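Local coordinates for protein chorismate synthase (Campylobacter jejuni, PDB 1SQ1) that probably catalyses the elimination of phosphate from 5-enolpyruvylshikimate-3-phosphate to give chorismate, the branch-point precursor of the aromatic amino acids, using reduced FMN as cofactor, at residues E284-P296 with H320-A332. Numbering follows the deposited sequence.
With SO4 (sulfate ion), chain B.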
# COMPACT_ATOMS: atom_id res chain seq x y z
N GLU A 284 0.98 13.87 -26.09
CA GLU A 284 -0.00 13.53 -27.11
C GLU A 284 -1.29 12.97 -26.52
O GLU A 284 -1.33 12.57 -25.36
CB GLU A 284 0.60 12.53 -28.09
CG GLU A 284 1.72 13.12 -28.91
CD GLU A 284 1.27 14.29 -29.77
OE1 GLU A 284 1.72 15.44 -29.52
OE2 GLU A 284 0.44 14.07 -30.69
N ASN A 285 -2.35 12.96 -27.32
CA ASN A 285 -3.63 12.45 -26.88
C ASN A 285 -3.46 11.02 -26.43
O ASN A 285 -2.44 10.39 -26.73
CB ASN A 285 -4.64 12.48 -28.01
CG ASN A 285 -4.93 13.87 -28.48
OD1 ASN A 285 -5.79 14.55 -27.92
ND2 ASN A 285 -4.20 14.32 -29.50
N LEU A 286 -4.46 10.49 -25.74
CA LEU A 286 -4.39 9.12 -25.26
C LEU A 286 -5.31 8.26 -26.11
O LEU A 286 -6.50 8.55 -26.23
CB LEU A 286 -4.81 9.07 -23.78
CG LEU A 286 -3.88 8.49 -22.71
CD1 LEU A 286 -2.41 8.84 -22.95
CD2 LEU A 286 -4.34 9.01 -21.37
N ILE A 287 -4.75 7.22 -26.72
CA ILE A 287 -5.52 6.30 -27.56
C ILE A 287 -5.65 4.96 -26.86
O ILE A 287 -4.76 4.12 -26.94
CB ILE A 287 -4.85 6.06 -28.93
CG1 ILE A 287 -4.45 7.40 -29.56
CG2 ILE A 287 -5.81 5.34 -29.86
CD1 ILE A 287 -5.62 8.32 -29.79
N LEU A 288 -6.78 4.75 -26.20
CA LEU A 288 -7.03 3.53 -25.45
C LEU A 288 -8.22 2.78 -26.01
O LEU A 288 -9.26 3.38 -26.24
CB LEU A 288 -7.32 3.85 -23.98
CG LEU A 288 -6.36 4.83 -23.32
CD1 LEU A 288 -6.71 4.97 -21.86
CD2 LEU A 288 -4.95 4.32 -23.51
N LYS A 289 -8.09 1.48 -26.22
CA LYS A 289 -9.21 0.72 -26.73
C LYS A 289 -9.52 -0.44 -25.80
O LYS A 289 -8.63 -1.23 -25.47
CB LYS A 289 -8.92 0.22 -28.14
CG LYS A 289 -8.45 1.28 -29.11
CD LYS A 289 -8.41 0.70 -30.50
CE LYS A 289 -7.64 1.57 -31.48
NZ LYS A 289 -6.17 1.58 -31.17
N THR A 290 -10.78 -0.54 -25.39
CA THR A 290 -11.26 -1.60 -24.49
C THR A 290 -12.30 -2.47 -25.19
O THR A 290 -13.37 -1.99 -25.58
CB THR A 290 -11.92 -1.02 -23.24
OG1 THR A 290 -11.01 -0.14 -22.59
CG2 THR A 290 -12.29 -2.12 -22.28
N TYR A 291 -12.01 -3.76 -25.31
CA TYR A 291 -12.91 -4.70 -25.96
C TYR A 291 -13.75 -5.51 -24.99
O TYR A 291 -13.24 -6.29 -24.19
CB TYR A 291 -12.10 -5.63 -26.84
CG TYR A 291 -11.33 -4.87 -27.88
CD1 TYR A 291 -11.94 -4.46 -29.06
CD2 TYR A 291 -10.02 -4.49 -27.65
CE1 TYR A 291 -11.26 -3.69 -29.99
CE2 TYR A 291 -9.33 -3.72 -28.57
CZ TYR A 291 -9.95 -3.33 -29.73
OH TYR A 291 -9.27 -2.54 -30.63
N PHE A 292 -15.06 -5.33 -25.10
CA PHE A 292 -15.99 -6.03 -24.25
C PHE A 292 -16.55 -7.30 -24.90
O PHE A 292 -16.86 -7.32 -26.10
CB PHE A 292 -17.16 -5.12 -23.89
CG PHE A 292 -16.79 -4.01 -22.94
CD1 PHE A 292 -16.02 -2.93 -23.36
CD2 PHE A 292 -17.28 -4.02 -21.64
CE1 PHE A 292 -15.73 -1.89 -22.50
CE2 PHE A 292 -17.00 -2.97 -20.77
CZ PHE A 292 -16.22 -1.90 -21.21
N LYS A 293 -16.68 -8.35 -24.10
CA LYS A 293 -17.22 -9.61 -24.59
C LYS A 293 -18.73 -9.55 -24.42
O LYS A 293 -19.24 -8.66 -23.74
CB LYS A 293 -16.67 -10.78 -23.78
CG LYS A 293 -17.30 -10.96 -22.40
CD LYS A 293 -16.71 -12.15 -21.64
CE LYS A 293 -17.42 -12.36 -20.31
NZ LYS A 293 -17.03 -13.64 -19.68
N PRO A 294 -19.46 -10.47 -25.06
CA PRO A 294 -20.91 -10.45 -24.91
C PRO A 294 -21.31 -10.82 -23.48
O PRO A 294 -20.73 -11.71 -22.86
CB PRO A 294 -21.39 -11.46 -25.94
CG PRO A 294 -20.22 -12.39 -26.08
CD PRO A 294 -19.06 -11.45 -26.08
N THR A 295 -22.30 -10.09 -22.97
CA THR A 295 -22.84 -10.29 -21.63
C THR A 295 -23.11 -11.77 -21.38
O THR A 295 -23.79 -12.42 -22.17
CB THR A 295 -24.16 -9.55 -21.48
OG1 THR A 295 -24.16 -8.40 -22.35
CG2 THR A 295 -24.35 -9.11 -20.05
N PRO A 296 -22.62 -12.31 -20.25
CA PRO A 296 -22.83 -13.73 -19.92
C PRO A 296 -24.29 -14.09 -19.65
O PRO A 296 -24.89 -13.63 -18.68
CB PRO A 296 -21.96 -13.92 -18.68
CG PRO A 296 -22.09 -12.59 -18.00
CD PRO A 296 -21.92 -11.61 -19.16
N HIS A 320 -32.42 -7.96 -19.54
CA HIS A 320 -30.97 -8.13 -19.44
C HIS A 320 -30.22 -7.10 -20.31
O HIS A 320 -30.81 -6.12 -20.76
CB HIS A 320 -30.58 -9.55 -19.87
CG HIS A 320 -29.23 -9.98 -19.38
ND1 HIS A 320 -28.95 -10.14 -18.04
CD2 HIS A 320 -28.10 -10.29 -20.04
CE1 HIS A 320 -27.69 -10.53 -17.90
NE2 HIS A 320 -27.16 -10.63 -19.11
N ASP A 321 -28.93 -7.32 -20.52
CA ASP A 321 -28.17 -6.39 -21.35
C ASP A 321 -27.56 -7.15 -22.53
O ASP A 321 -26.59 -7.88 -22.37
CB ASP A 321 -27.06 -5.70 -20.55
CG ASP A 321 -26.58 -4.41 -21.21
OD1 ASP A 321 -26.60 -4.33 -22.46
OD2 ASP A 321 -26.16 -3.48 -20.49
N PRO A 322 -28.15 -6.99 -23.72
CA PRO A 322 -27.68 -7.65 -24.94
C PRO A 322 -26.33 -7.14 -25.41
O PRO A 322 -25.70 -7.72 -26.29
CB PRO A 322 -28.79 -7.35 -25.93
CG PRO A 322 -29.25 -6.00 -25.50
CD PRO A 322 -29.35 -6.18 -24.01
N CYS A 323 -25.88 -6.04 -24.81
CA CYS A 323 -24.60 -5.45 -25.17
C CYS A 323 -24.13 -4.52 -24.08
O CYS A 323 -24.36 -3.31 -24.15
CB CYS A 323 -24.71 -4.67 -26.48
SG CYS A 323 -23.15 -3.93 -26.97
N VAL A 324 -23.46 -5.07 -23.09
CA VAL A 324 -22.98 -4.29 -21.96
C VAL A 324 -21.80 -3.40 -22.32
O VAL A 324 -21.38 -2.56 -21.52
CB VAL A 324 -22.62 -5.21 -20.77
CG1 VAL A 324 -21.38 -6.04 -21.11
CG2 VAL A 324 -22.41 -4.38 -19.52
N GLY A 325 -21.25 -3.58 -23.52
CA GLY A 325 -20.14 -2.75 -23.95
C GLY A 325 -20.55 -1.30 -24.12
O GLY A 325 -19.71 -0.41 -24.21
N VAL A 326 -21.85 -1.04 -24.19
CA VAL A 326 -22.33 0.33 -24.33
C VAL A 326 -22.20 0.99 -22.97
O VAL A 326 -21.52 2.01 -22.85
CB VAL A 326 -23.79 0.38 -24.82
CG1 VAL A 326 -24.34 1.79 -24.65
CG2 VAL A 326 -23.85 -0.01 -26.28
N ARG A 327 -22.85 0.43 -21.95
CA ARG A 327 -22.78 0.97 -20.59
C ARG A 327 -21.30 0.94 -20.19
O ARG A 327 -20.82 1.84 -19.51
CB ARG A 327 -23.60 0.10 -19.62
CG ARG A 327 -23.64 0.58 -18.17
CD ARG A 327 -24.42 -0.39 -17.22
NE ARG A 327 -23.54 -1.26 -16.42
CZ ARG A 327 -23.95 -2.06 -15.42
NH1 ARG A 327 -25.23 -2.13 -15.08
NH2 ARG A 327 -23.06 -2.80 -14.74
N GLY A 328 -20.59 -0.08 -20.64
CA GLY A 328 -19.19 -0.21 -20.31
C GLY A 328 -18.31 0.93 -20.78
O GLY A 328 -17.28 1.21 -20.18
N SER A 329 -18.71 1.59 -21.86
CA SER A 329 -17.92 2.70 -22.37
C SER A 329 -17.96 3.82 -21.34
O SER A 329 -16.95 4.50 -21.12
CB SER A 329 -18.48 3.21 -23.69
OG SER A 329 -19.64 3.99 -23.47
N VAL A 330 -19.11 4.00 -20.70
CA VAL A 330 -19.26 5.04 -19.68
C VAL A 330 -18.35 4.76 -18.48
O VAL A 330 -17.82 5.68 -17.86
CB VAL A 330 -20.73 5.15 -19.17
CG1 VAL A 330 -20.85 6.33 -18.20
CG2 VAL A 330 -21.69 5.31 -20.32
N VAL A 331 -18.18 3.48 -18.16
CA VAL A 331 -17.34 3.07 -17.05
C VAL A 331 -15.87 3.16 -17.43
O VAL A 331 -15.04 3.57 -16.62
CB VAL A 331 -17.68 1.64 -16.60
CG1 VAL A 331 -16.72 1.19 -15.52
CG2 VAL A 331 -19.11 1.58 -16.10
N ALA A 332 -15.55 2.78 -18.67
CA ALA A 332 -14.17 2.86 -19.13
C ALA A 332 -13.69 4.30 -18.98
O ALA A 332 -12.51 4.56 -18.75
CB ALA A 332 -14.08 2.42 -20.57
S SO4 B . -15.31 -10.95 -16.84
O1 SO4 B . -16.66 -10.90 -16.24
O2 SO4 B . -14.37 -11.66 -15.94
O3 SO4 B . -15.36 -11.66 -18.14
O4 SO4 B . -14.81 -9.57 -17.05
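One face of the Phe-292 ring is laid against Gly-325, whose CA sits 4.1 Å from the ring centroid and 26° off its normal, a CH-pi contact. Farther along the ring, CZ approaches Gly-328 O obliquely, at 3.4 Å, with CE2 and CZ close to Gly-328 CA. Glycine suits both places, near the start of the helix and one turn on, because the absence of side chains allows the ring to lie directly on backbone. Phe-292 CG stands anti to its own carbonyl carbon (chi1 -71°), which brings the ring up to the helix that continues to residue 346, while Val-240 of the neighbouring strand 240-245 also packs on it. Thus the end of strand 286-292 and the first turns of the helix, whose directions differ by 146°, meet through an aromatic ring and bare backbone.

Beyond the strand, Thr-295 ties the loops together. Its OG1 donates to Asp-321 O, at a modelled distance too short to be taken at face value, and weakly accepts from Val-324 N. Its methyl CG2 meets the poorly ordered His-320 ring obliquely. Asp-321 OD1 accepts from Cys-323 N in an Asx turn, shaping the chain ahead of the helix.

The CB of Lys-293 points away from the helix, and its extended chain carries NZ to a sulfate, probably from the crystallisation liquor, with a weak hydrogen bond to O3 at 3.0 Å. Ala-239 N of the same chain and Gly-278 N of the second subunit also bind this ion. An anion held beside residues predicted to bind FMN is consistent with a place suited to negative charge.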